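Local coordinates for protein probable glucarate dehydratase (Mycobacterium smegmatis str. MC2 155, PDB 3VDG) that probably catalyses the dehydration of glucarate, as a metal-dependent lyase of the enolase superfamily, at residues A[312-317]-A[339-344]; A[96-101]-A[145-150]; A[55-60]-A[420-425]; A[273-278]-A[302-307]. All blocks are in the same frame, centred on the assembly; numbering follows the deposited sequence.

Interactions 1 and 4 belong to the barrel domain of this enolase-superfamily fold, whereas interaction 2 lies out by the subunit interface and interaction 3 joins the chain's C-terminal part to the N-terminal antiparallel sheet. Interaction 1 is at the active-site end: the L314 side chain comes about 4 Å from the sodium ion held by D244, E269 and N292, and H343 binds a formic acid molecule. R425 of interaction 3 lies about 3 Å from a bound acetate, consistent with its facing the same pocket; the two contacts' nearest atoms are about 7 Å apart. Interaction 4 packs barrel helices, its centre about 16 Å from that of interaction 1.

Interaction 1: residues A[312-317]-A[339-344]; sequences VVLSDH and GLSMHS. With FMT (formic acid), chain B.
Strands 312-315 and 339-342 run parallel in the buried barrel sheet, V313 bonding to G339 and S341, S315 to S341 and H343, and lead into a His-carboxylate pair. The backbone bonds alternate: V313 N to G339 O, S341 N to V313 O (3.0 Å), S315 N to S341 O, and H343 N to S315 O (2.8 Å). S341 O takes a second donor, S315 OG at 2.8 Å; a chi1 of 62° sets that hydroxyl between its own backbone N and carbonyl carbon. Helix 323-336 links the two strands, making a beta-alpha-beta crossover of the kind from which enolase-superfamily barrels are built; V313 and L340 face that helix. On the other face the L314 side chain crosses H343 at about a right angle, CD2 lying 3.8 Å from H343 CB, and packs toward E269 and N292 of the sodium site. Past the strand ends D316 OD2 accepts from H343 ND1 at 2.6 Å, through its anti lone pair and in the imidazole plane, although carboxylate and ring are turned 39° apart. D316 OD1 caps H318 N. H343 NE2 points at formic acid O2, 2.7 Å away and nearly straight at 178°.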
loop_
_atom_site.group_PDB
_atom_site.type_symbol
_atom_site.label_atom_id
_atom_site.label_comp_id
_atom_site.label_asym_id
_atom_site.label_seq_id
_atom_site.Cartn_x
_atom_site.Cartn_y
_atom_site.Cartn_z
ATOM N N VAL A 312 -15.635 -2.528 -9.484
ATOM C CA VAL A 312 -14.919 -1.235 -9.438
ATOM C C VAL A 312 -15.128 -0.588 -8.061
ATOM O O VAL A 312 -16.252 -0.542 -7.564
ATOM C CB VAL A 312 -15.438 -0.262 -10.524
ATOM C CG1 VAL A 312 -14.770 1.095 -10.388
ATOM C CG2 VAL A 312 -15.238 -0.814 -11.946
ATOM N N VAL A 313 -14.057 -0.117 -7.422
ATOM C CA VAL A 313 -14.197 0.573 -6.125
ATOM C C VAL A 313 -13.893 2.059 -6.347
ATOM O O VAL A 313 -12.944 2.412 -7.049
ATOM C CB VAL A 313 -13.238 0.001 -5.054
ATOM C CG1 VAL A 313 -13.358 0.792 -3.746
ATOM C CG2 VAL A 313 -13.564 -1.467 -4.790
ATOM N N LEU A 314 -14.711 2.941 -5.805
ATOM C CA LEU A 314 -14.404 4.360 -5.925
ATOM C C LEU A 314 -13.581 4.800 -4.742
ATOM O O LEU A 314 -14.036 4.727 -3.620
ATOM C CB LEU A 314 -15.665 5.209 -6.043
ATOM C CG LEU A 314 -16.215 5.504 -7.438
ATOM C CD1 LEU A 314 -16.681 4.235 -8.116
ATOM C CD2 LEU A 314 -17.361 6.509 -7.372
ATOM N N SER A 315 -12.337 5.214 -4.983
ATOM C CA SER A 315 -11.521 5.698 -3.875
ATOM C C SER A 315 -12.076 7.037 -3.382
ATOM O O SER A 315 -12.774 7.740 -4.110
ATOM C CB SER A 315 -10.076 5.899 -4.329
ATOM O OG SER A 315 -10.023 6.900 -5.356
ATOM N N ASP A 316 -11.739 7.399 -2.153
ATOM C CA ASP A 316 -12.005 8.743 -1.647
ATOM C C ASP A 316 -11.101 8.965 -0.444
ATOM O O ASP A 316 -11.334 8.386 0.625
ATOM C CB ASP A 316 -13.478 8.895 -1.233
ATOM C CG ASP A 316 -13.819 10.315 -0.843
ATOM O OD1 ASP A 316 -12.911 11.007 -0.325
ATOM O OD2 ASP A 316 -14.986 10.739 -1.041
ATOM N N HIS A 317 -10.067 9.793 -0.599
ATOM C CA HIS A 317 -9.084 9.929 0.490
ATOM C C HIS A 317 -9.673 10.543 1.727
ATOM O O HIS A 317 -9.097 10.433 2.806
ATOM C CB HIS A 317 -7.841 10.710 0.047
ATOM C CG HIS A 317 -8.054 12.193 -0.099
ATOM N ND1 HIS A 317 -8.442 12.760 -1.255
ATOM C CD2 HIS A 317 -7.868 13.242 0.813
ATOM C CE1 HIS A 317 -8.529 14.086 -1.090
ATOM N NE2 HIS A 317 -8.180 14.376 0.183
ATOM N N GLY A 339 -11.378 -2.724 -10.544
ATOM C CA GLY A 339 -11.054 -1.438 -11.159
ATOM C C GLY A 339 -11.083 -0.354 -10.084
ATOM O O GLY A 339 -11.581 -0.574 -8.971
ATOM N N LEU A 340 -10.557 0.820 -10.410
ATOM C CA LEU A 340 -10.436 1.900 -9.409
ATOM C C LEU A 340 -10.855 3.222 -10.011
ATOM O O LEU A 340 -10.374 3.609 -11.074
ATOM C CB LEU A 340 -8.994 2.022 -8.909
ATOM C CG LEU A 340 -8.781 3.088 -7.812
ATOM C CD1 LEU A 340 -9.395 2.606 -6.501
ATOM C CD2 LEU A 340 -7.289 3.344 -7.631
ATOM N N SER A 341 -11.756 3.918 -9.332
ATOM C CA SER A 341 -12.171 5.235 -9.782
ATOM C C SER A 341 -12.066 6.147 -8.556
ATOM O O SER A 341 -11.404 5.782 -7.567
ATOM C CB SER A 341 -13.610 5.150 -10.340
ATOM O OG SER A 341 -14.029 6.385 -10.921
ATOM N N MET A 342 -12.700 7.313 -8.598
ATOM C CA MET A 342 -12.689 8.207 -7.432
ATOM C C MET A 342 -14.025 8.924 -7.225
ATOM O O MET A 342 -14.610 9.478 -8.167
ATOM C CB MET A 342 -11.545 9.230 -7.521
ATOM C CG MET A 342 -11.365 10.057 -6.254
ATOM S SD MET A 342 -10.066 11.321 -6.401
ATOM C CE MET A 342 -8.601 10.318 -6.670
ATOM N N HIS A 343 -14.475 8.911 -5.973
ATOM C CA HIS A 343 -15.729 9.493 -5.513
ATOM C C HIS A 343 -15.441 10.865 -4.992
ATOM O O HIS A 343 -14.327 11.155 -4.552
ATOM C CB HIS A 343 -16.264 8.615 -4.362
ATOM C CG HIS A 343 -17.363 9.256 -3.532
ATOM N ND1 HIS A 343 -17.106 9.972 -2.397
ATOM C CD2 HIS A 343 -18.750 9.268 -3.696
ATOM C CE1 HIS A 343 -18.272 10.415 -1.873
ATOM N NE2 HIS A 343 -19.276 9.983 -2.667
ATOM N N SER A 344 -16.438 11.734 -5.019
ATOM C CA SER A 344 -16.255 13.071 -4.466
ATOM C C SER A 344 -17.515 13.559 -3.765
ATOM O O SER A 344 -18.606 13.018 -3.978
ATOM C CB SER A 344 -15.795 14.066 -5.537
ATOM O OG SER A 344 -16.876 14.666 -6.182
HETATM C C FMT B . -22.880 10.144 -3.097
HETATM O O1 FMT B . -22.769 9.142 -3.796
HETATM O O2 FMT B . -21.936 10.449 -2.199
HETATM O O HOH W 1 -12.668 12.806 -2.995
#

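Interaction 2: residues A[96-101]-A[145-150]; sequences SVFSTN and DVQGQV
A glutamine on helix 131-151 clasps the turn that leads into helix 100-111: Q147 reaches its side chain to the type I beta turn from S96 to S99 and donates NE2 to V97 O at 2.8 Å, with an N-H...O angle of 159°. The acceptor lies in the Q147 amide plane. Beyond CG the chain is extended (chi2 -180°), which carries the amide out from the helix to the turn. On the way it slides across one face of the F98 ring. Q147 CG sits 3.6 Å from the ring centroid, a CH-pi contact, and the amide stacks on the ring with the planes 22° apart. Donating to V97 O and lying on the ring together limit how far the amide can rotate. NE2 also donates to a water at 2.9 Å, which in turn donates to F98 O and meets T100 OG1; that hydroxyl is bonded to Q324 as well. The rest is apolar. V97 CG2 meets V146 CG1 at 3.9 Å, the two valines crossing at about a right angle, while V150 CG1 approaches the F98 ring at its edge, 3.9 Å from CZ. Around this buried joint, T65 of strand 55-65 packs on both V97 and V146, and the second subunit also reaches it: R153 of that subunit makes a cation-pi contact with F98, and N101 at the start of helix 100-111 is bonded to its G161.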
loop_
_atom_site.group_PDB
_atom_site.type_symbol
_atom_site.label_atom_id
_atom_site.label_comp_id
_atom_site.label_asym_id
_atom_site.label_seq_id
_atom_site.Cartn_x
_atom_site.Cartn_y
_atom_site.Cartn_z
ATOM N N SER A 96 6.531 14.339 14.577
ATOM C CA SER A 96 7.135 14.626 13.277
ATOM C C SER A 96 6.100 14.504 12.167
ATOM O O SER A 96 5.319 13.565 12.185
ATOM C CB SER A 96 8.235 13.613 12.985
ATOM O OG SER A 96 8.704 13.761 11.654
ATOM N N VAL A 97 6.134 15.395 11.181
ATOM C CA VAL A 97 5.177 15.316 10.071
ATOM C C VAL A 97 5.499 14.138 9.168
ATOM O O VAL A 97 4.708 13.822 8.297
ATOM C CB VAL A 97 5.144 16.608 9.207
ATOM C CG1 VAL A 97 4.631 17.797 10.021
ATOM C CG2 VAL A 97 6.516 16.918 8.613
ATOM N N PHE A 98 6.662 13.507 9.355
ATOM C CA PHE A 98 6.991 12.295 8.600
ATOM C C PHE A 98 6.492 11.030 9.308
ATOM O O PHE A 98 6.500 9.937 8.733
ATOM C CB PHE A 98 8.506 12.200 8.359
ATOM C CG PHE A 98 9.017 13.205 7.361
ATOM C CD1 PHE A 98 9.064 12.893 6.005
ATOM C CD2 PHE A 98 9.438 14.465 7.775
ATOM C CE1 PHE A 98 9.520 13.808 5.076
ATOM C CE2 PHE A 98 9.890 15.391 6.846
ATOM C CZ PHE A 98 9.934 15.067 5.498
ATOM N N SER A 99 6.048 11.177 10.550
ATOM C CA SER A 99 5.595 10.009 11.325
ATOM C C SER A 99 4.076 9.808 11.232
ATOM O O SER A 99 3.380 9.772 12.243
ATOM C CB SER A 99 6.018 10.122 12.793
ATOM O OG SER A 99 7.432 10.113 12.937
ATOM N N THR A 100 3.571 9.634 10.018
ATOM C CA THR A 100 2.138 9.520 9.814
ATOM C C THR A 100 1.548 8.214 10.374
ATOM O O THR A 100 0.394 8.203 10.790
ATOM C CB THR A 100 1.753 9.738 8.331
ATOM O OG1 THR A 100 2.543 8.869 7.514
ATOM C CG2 THR A 100 2.032 11.220 7.926
ATOM N N ASN A 101 2.332 7.134 10.416
ATOM C CA ASN A 101 1.852 5.883 11.039
ATOM C C ASN A 101 1.547 6.116 12.519
ATOM O O ASN A 101 0.487 5.737 13.025
ATOM C CB ASN A 101 2.885 4.758 10.932
ATOM C CG ASN A 101 3.030 4.218 9.513
ATOM O OD1 ASN A 101 2.090 4.271 8.723
ATOM N ND2 ASN A 101 4.222 3.719 9.182
ATOM N N ASP A 145 1.745 17.626 2.748
ATOM C CA ASP A 145 1.976 18.975 2.233
ATOM C C ASP A 145 3.266 19.542 2.880
ATOM O O ASP A 145 4.142 20.047 2.183
ATOM C CB ASP A 145 0.736 19.853 2.521
ATOM C CG ASP A 145 0.800 21.255 1.893
ATOM O OD1 ASP A 145 1.650 21.535 1.013
ATOM O OD2 ASP A 145 -0.045 22.097 2.295
ATOM N N VAL A 146 3.392 19.446 4.205
ATOM C CA VAL A 146 4.630 19.891 4.868
ATOM C C VAL A 146 5.845 19.077 4.403
ATOM O O VAL A 146 6.891 19.643 4.076
ATOM C CB VAL A 146 4.530 19.875 6.411
ATOM C CG1 VAL A 146 5.839 20.393 7.030
ATOM C CG2 VAL A 146 3.366 20.764 6.876
ATOM N N GLN A 147 5.705 17.757 4.321
ATOM C CA GLN A 147 6.827 16.943 3.831
ATOM C C GLN A 147 7.303 17.482 2.488
ATOM O O GLN A 147 8.505 17.618 2.255
ATOM C CB GLN A 147 6.408 15.481 3.663
ATOM C CG GLN A 147 6.184 14.745 4.977
ATOM C CD GLN A 147 5.785 13.306 4.751
ATOM O OE1 GLN A 147 6.155 12.718 3.746
ATOM N NE2 GLN A 147 5.045 12.728 5.689
ATOM N N GLY A 148 6.356 17.744 1.586
ATOM C CA GLY A 148 6.706 18.215 0.236
ATOM C C GLY A 148 7.382 19.575 0.307
ATOM O O GLY A 148 8.375 19.825 -0.370
ATOM N N GLN A 149 6.867 20.462 1.151
ATOM C CA GLN A 149 7.447 21.792 1.242
ATOM C C GLN A 149 8.875 21.735 1.768
ATOM O O GLN A 149 9.769 22.404 1.265
ATOM C CB GLN A 149 6.620 22.696 2.152
ATOM C CG GLN A 149 5.260 23.069 1.571
ATOM C CD GLN A 149 4.462 23.846 2.583
ATOM O OE1 GLN A 149 4.966 24.826 3.139
ATOM N NE2 GLN A 149 3.233 23.391 2.875
ATOM N N VAL A 150 9.097 20.938 2.793
ATOM C CA VAL A 150 10.424 20.909 3.393
ATOM C C VAL A 150 11.458 20.178 2.518
ATOM O O VAL A 150 12.640 20.509 2.550
ATOM C CB VAL A 150 10.371 20.374 4.848
ATOM C CG1 VAL A 150 10.337 18.863 4.848
ATOM C CG2 VAL A 150 11.562 20.899 5.654
HETATM O O HOH W 2 4.706 9.850 6.071
#

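Interaction 3: residues A[55-60]-A[420-425]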
loop_
_atom_site.group_PDB
_atom_site.type_symbol
_atom_site.label_atom_id
_atom_site.label_comp_id
_atom_site.label_asym_id
_atom_site.label_seq_id
_atom_site.Cartn_x
_atom_site.Cartn_y
_atom_site.Cartn_z
ATOM N N TYR A 55 -25.959 26.044 1.303
ATOM C CA TYR A 55 -24.506 26.057 1.514
ATOM C C TYR A 55 -24.004 24.666 1.869
ATOM O O TYR A 55 -24.633 23.932 2.646
ATOM C CB TYR A 55 -24.115 27.028 2.621
ATOM C CG TYR A 55 -24.559 28.417 2.305
ATOM C CD1 TYR A 55 -23.734 29.275 1.590
ATOM C CD2 TYR A 55 -25.832 28.856 2.659
ATOM C CE1 TYR A 55 -24.145 30.558 1.268
ATOM C CE2 TYR A 55 -26.256 30.137 2.339
ATOM C CZ TYR A 55 -25.412 30.975 1.636
ATOM O OH TYR A 55 -25.813 32.241 1.312
ATOM N N ALA A 56 -22.857 24.326 1.293
ATOM C CA ALA A 56 -22.133 23.110 1.634
ATOM C C ALA A 56 -21.074 23.505 2.675
ATOM O O ALA A 56 -20.541 24.618 2.609
ATOM C CB ALA A 56 -21.464 22.557 0.383
ATOM N N LEU A 57 -20.772 22.608 3.613
ATOM C CA LEU A 57 -19.801 22.894 4.693
ATOM C C LEU A 57 -18.499 22.107 4.526
ATOM O O LEU A 57 -18.533 20.939 4.157
ATOM C CB LEU A 57 -20.395 22.493 6.047
ATOM C CG LEU A 57 -21.781 23.007 6.434
ATOM C CD1 LEU A 57 -22.157 22.444 7.805
ATOM C CD2 LEU A 57 -21.839 24.517 6.404
ATOM N N ARG A 58 -17.356 22.735 4.800
ATOM C CA ARG A 58 -16.064 22.018 4.870
ATOM C C ARG A 58 -15.271 22.599 6.036
ATOM O O ARG A 58 -15.606 23.684 6.543
ATOM C CB ARG A 58 -15.265 22.160 3.571
ATOM C CG ARG A 58 -16.017 21.707 2.326
ATOM C CD ARG A 58 -16.165 20.198 2.258
ATOM N NE ARG A 58 -14.929 19.554 1.803
ATOM C CZ ARG A 58 -14.793 18.248 1.677
ATOM N NH1 ARG A 58 -15.820 17.437 1.972
ATOM N NH2 ARG A 58 -13.637 17.754 1.258
ATOM N N ALA A 59 -14.270 21.857 6.504
ATOM C CA ALA A 59 -13.355 22.351 7.536
ATOM C C ALA A 59 -11.966 22.390 6.915
ATOM O O ALA A 59 -11.523 21.425 6.293
ATOM C CB ALA A 59 -13.376 21.454 8.771
ATOM N N VAL A 60 -11.313 23.532 7.035
ATOM C CA VAL A 60 -9.938 23.705 6.558
ATOM C C VAL A 60 -8.993 23.479 7.718
ATOM O O VAL A 60 -9.165 24.069 8.809
ATOM C CB VAL A 60 -9.738 25.116 5.995
ATOM C CG1 VAL A 60 -8.249 25.393 5.748
ATOM C CG2 VAL A 60 -10.556 25.282 4.710
ATOM N N CYS A 420 -24.711 31.555 7.913
ATOM C CA CYS A 420 -25.693 30.734 7.199
ATOM C C CYS A 420 -26.482 29.849 8.162
ATOM O O CYS A 420 -27.519 29.312 7.792
ATOM C CB CYS A 420 -25.023 29.850 6.140
ATOM S SG CYS A 420 -24.254 28.362 6.845
ATOM N N GLY A 421 -25.967 29.676 9.376
ATOM C CA GLY A 421 -26.631 28.884 10.407
ATOM C C GLY A 421 -26.582 27.370 10.269
ATOM O O GLY A 421 -26.943 26.658 11.204
ATOM N N ILE A 422 -26.147 26.861 9.117
ATOM C CA ILE A 422 -26.069 25.403 8.914
ATOM C C ILE A 422 -24.875 24.806 9.667
ATOM O O ILE A 422 -23.759 25.315 9.560
ATOM C CB ILE A 422 -25.980 25.049 7.416
ATOM C CG1 ILE A 422 -27.242 25.500 6.692
ATOM C CG2 ILE A 422 -25.816 23.545 7.224
ATOM C CD1 ILE A 422 -27.073 25.578 5.193
ATOM N N ARG A 423 -25.112 23.736 10.429
ATOM C CA ARG A 423 -24.071 23.129 11.263
ATOM C C ARG A 423 -23.783 21.658 10.915
ATOM O O ARG A 423 -22.785 21.096 11.357
ATOM C CB ARG A 423 -24.428 23.260 12.759
ATOM C CG ARG A 423 -24.464 24.698 13.263
ATOM C CD ARG A 423 -23.131 25.385 12.963
ATOM N NE ARG A 423 -23.080 26.799 13.327
ATOM C CZ ARG A 423 -23.130 27.796 12.451
ATOM N NH1 ARG A 423 -23.235 27.534 11.153
ATOM N NH2 ARG A 423 -23.050 29.057 12.869
ATOM N N ASP A 424 -24.675 21.032 10.156
ATOM C CA ASP A 424 -24.494 19.641 9.706
ATOM C C ASP A 424 -25.030 19.490 8.281
ATOM O O ASP A 424 -26.026 20.118 7.927
ATOM C CB ASP A 424 -25.255 18.673 10.620
ATOM C CG ASP A 424 -24.705 18.654 12.034
ATOM O OD1 ASP A 424 -23.677 17.980 12.281
ATOM O OD2 ASP A 424 -25.311 19.308 12.904
ATOM N N ARG A 425 -24.374 18.683 7.449
ATOM C CA ARG A 425 -24.972 18.364 6.166
ATOM C C ARG A 425 -26.247 17.543 6.408
ATOM O O ARG A 425 -26.224 16.560 7.136
ATOM C CB ARG A 425 -24.021 17.578 5.274
ATOM C CG ARG A 425 -24.679 17.275 3.944
ATOM C CD ARG A 425 -23.822 16.438 3.011
ATOM N NE ARG A 425 -24.619 16.050 1.842
ATOM C CZ ARG A 425 -24.176 15.281 0.858
ATOM N NH1 ARG A 425 -22.926 14.817 0.880
ATOM N NH2 ARG A 425 -24.990 14.986 -0.146
#
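L57 and I422 pack together between strand 55-65 and the loop 420-425, and no hydrogen bond crosses the contact. L57 CD1 reaches I422 CG2 at 3.9 Å and presses on the loop backbone, coming 3.6 Å from R423 C. I422 CD1 goes the other way, to the Y55 backbone and the edge of its ring, 4.2 Å from Y55 CB. The aromatic contact is off-centre: C420 CB lies 3.7 Å from Y55 CD2, a CH-pi approach, and C420 SG stands obliquely to the same ring, 5.1 Å from its centroid. Hydrogen bonds within the loop brace it. With chi1 at 80°, C420 holds SG where I422 N can donate to it at 3.3 Å, across the turn made by G421, whose phi is positive as the chain leaves helix 407-420. R423 folds back so that NH1 reaches I422 O at 2.8 Å, from well above the carbonyl plane, and Y417 O as well. R425 turns away to a salt bridge with D427. The loop thus lies against one side of the N-terminal antiparallel sheet, with A39 of strand 30-41 beside Y55 and L57, Y417 of helix 407-420 against L57, and T79 of helix 79-92 beside R423.

Interaction 4: residues A[273-278]-A[302-307]; sequences PGLDGM and PAAVAK
L275 fits against A303 and A304 where two successive outer helices of the enolase-type barrel, 275-284 and 301-307, meet near the protein surface. Its two methyl groups divide the work: CD1 meets A303 CB at 3.8 Å, and CD2 meets A304 CB at the same distance. Both partners are alanines, so the leucine fork reaches close to the second helix, with CD2 4.0 Å from A304 CA.

The other half of the contact is a salt bridge at the exposed side. K307 NZ donates to D276 OD1 at 2.7 Å, meeting the carboxylate on its syn side, 15° out of the plane. The lysine chain runs out extended through CD and bends only at the last torsion (chi4 -71°), which turns the ammonium toward the aspartate. Its methylene stem lies alongside L275, CD 3.9 Å from L275 CB, and so joins the apolar patch to the ion pair. A chi1 of -71° on D276 swings its carboxylate toward the lysine.

In the second shell, C294 packs on L275 and V295 on A304, filling in from the loop that follows strand 289-291. S309 OG bonds to L275 O, a tie from the first helix to the chain ahead of strand 312-315. P302, at the start of helix 301-307, packs on F336 of the second subunit. Helix 275-284 begins just before L275: G274 takes the N-cap position, and its O accepts from M278 N at 2.9 Å.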
loop_
_atom_site.group_PDB
_atom_site.type_symbol
_atom_site.label_atom_id
_atom_site.label_comp_id
_atom_site.label_asym_id
_atom_site.label_seq_id
_atom_site.Cartn_x
_atom_site.Cartn_y
_atom_site.Cartn_z
ATOM N N PRO A 273 -28.977 -1.714 -2.520
ATOM C CA PRO A 273 -28.223 -1.666 -1.254
ATOM C C PRO A 273 -27.613 -3.003 -0.796
ATOM O O PRO A 273 -28.224 -4.066 -0.968
ATOM C CB PRO A 273 -29.273 -1.188 -0.224
ATOM C CG PRO A 273 -30.604 -1.445 -0.841
ATOM C CD PRO A 273 -30.437 -1.556 -2.334
ATOM N N GLY A 274 -26.408 -2.937 -0.229
ATOM C CA GLY A 274 -25.802 -4.104 0.408
ATOM C C GLY A 274 -25.011 -5.022 -0.511
ATOM O O GLY A 274 -25.302 -5.153 -1.711
ATOM N N LEU A 275 -24.020 -5.679 0.080
ATOM C CA LEU A 275 -23.105 -6.555 -0.647
ATOM C C LEU A 275 -23.818 -7.728 -1.302
ATOM O O LEU A 275 -23.491 -8.084 -2.428
ATOM C CB LEU A 275 -21.973 -7.048 0.286
ATOM C CG LEU A 275 -20.917 -5.996 0.683
ATOM C CD1 LEU A 275 -19.967 -6.559 1.723
ATOM C CD2 LEU A 275 -20.131 -5.497 -0.530
ATOM N N ASP A 276 -24.791 -8.330 -0.618
ATOM C CA ASP A 276 -25.513 -9.468 -1.224
ATOM C C ASP A 276 -26.334 -9.083 -2.453
ATOM O O ASP A 276 -26.219 -9.716 -3.515
ATOM C CB ASP A 276 -26.398 -10.173 -0.195
ATOM C CG ASP A 276 -25.584 -10.943 0.832
ATOM O OD1 ASP A 276 -24.478 -11.414 0.494
ATOM O OD2 ASP A 276 -26.049 -11.082 1.978
ATOM N N GLY A 277 -27.164 -8.052 -2.313
ATOM C CA GLY A 277 -27.921 -7.523 -3.449
ATOM C C GLY A 277 -27.013 -7.099 -4.609
ATOM O O GLY A 277 -27.277 -7.413 -5.783
ATOM N N MET A 278 -25.923 -6.410 -4.303
ATOM C CA MET A 278 -24.986 -6.012 -5.375
ATOM C C MET A 278 -24.432 -7.239 -6.108
ATOM O O MET A 278 -24.288 -7.230 -7.331
ATOM C CB MET A 278 -23.835 -5.158 -4.817
ATOM C CG MET A 278 -24.270 -3.766 -4.362
ATOM S SD MET A 278 -24.521 -2.613 -5.725
ATOM C CE MET A 278 -22.804 -2.318 -6.192
ATOM N N PRO A 302 -12.675 -7.651 2.277
ATOM C CA PRO A 302 -12.679 -9.115 2.141
ATOM C C PRO A 302 -14.063 -9.686 1.780
ATOM O O PRO A 302 -14.153 -10.587 0.945
ATOM C CB PRO A 302 -12.225 -9.599 3.518
ATOM C CG PRO A 302 -11.434 -8.460 4.085
ATOM C CD PRO A 302 -12.053 -7.200 3.538
ATOM N N ALA A 303 -15.123 -9.178 2.396
ATOM C CA ALA A 303 -16.476 -9.664 2.057
ATOM C C ALA A 303 -16.848 -9.292 0.622
ATOM O O ALA A 303 -17.403 -10.113 -0.113
ATOM C CB ALA A 303 -17.510 -9.140 3.041
ATOM N N ALA A 304 -16.525 -8.067 0.205
ATOM C CA ALA A 304 -16.832 -7.645 -1.168
ATOM C C ALA A 304 -16.131 -8.531 -2.181
ATOM O O ALA A 304 -16.688 -8.871 -3.233
ATOM C CB ALA A 304 -16.466 -6.176 -1.401
ATOM N N VAL A 305 -14.891 -8.882 -1.882
ATOM C CA VAL A 305 -14.131 -9.749 -2.772
ATOM C C VAL A 305 -14.720 -11.175 -2.768
ATOM O O VAL A 305 -14.928 -11.764 -3.832
ATOM C CB VAL A 305 -12.634 -9.775 -2.362
ATOM C CG1 VAL A 305 -11.907 -10.921 -3.041
ATOM C CG2 VAL A 305 -11.975 -8.440 -2.713
ATOM N N ALA A 306 -15.002 -11.720 -1.590
ATOM C CA ALA A 306 -15.524 -13.101 -1.513
ATOM C C ALA A 306 -16.881 -13.240 -2.233
ATOM O O ALA A 306 -17.144 -14.241 -2.878
ATOM C CB ALA A 306 -15.645 -13.557 -0.062
ATOM N N LYS A 307 -17.727 -12.223 -2.128
ATOM C CA LYS A 307 -19.059 -12.265 -2.716
ATOM C C LYS A 307 -19.114 -11.856 -4.174
ATOM O O LYS A 307 -20.139 -12.030 -4.830
ATOM C CB LYS A 307 -20.002 -11.367 -1.911
ATOM C CG LYS A 307 -20.350 -11.910 -0.536
ATOM C CD LYS A 307 -20.962 -10.799 0.307
ATOM C CE LYS A 307 -21.177 -11.223 1.744
ATOM N NZ LYS A 307 -22.288 -12.195 1.825
#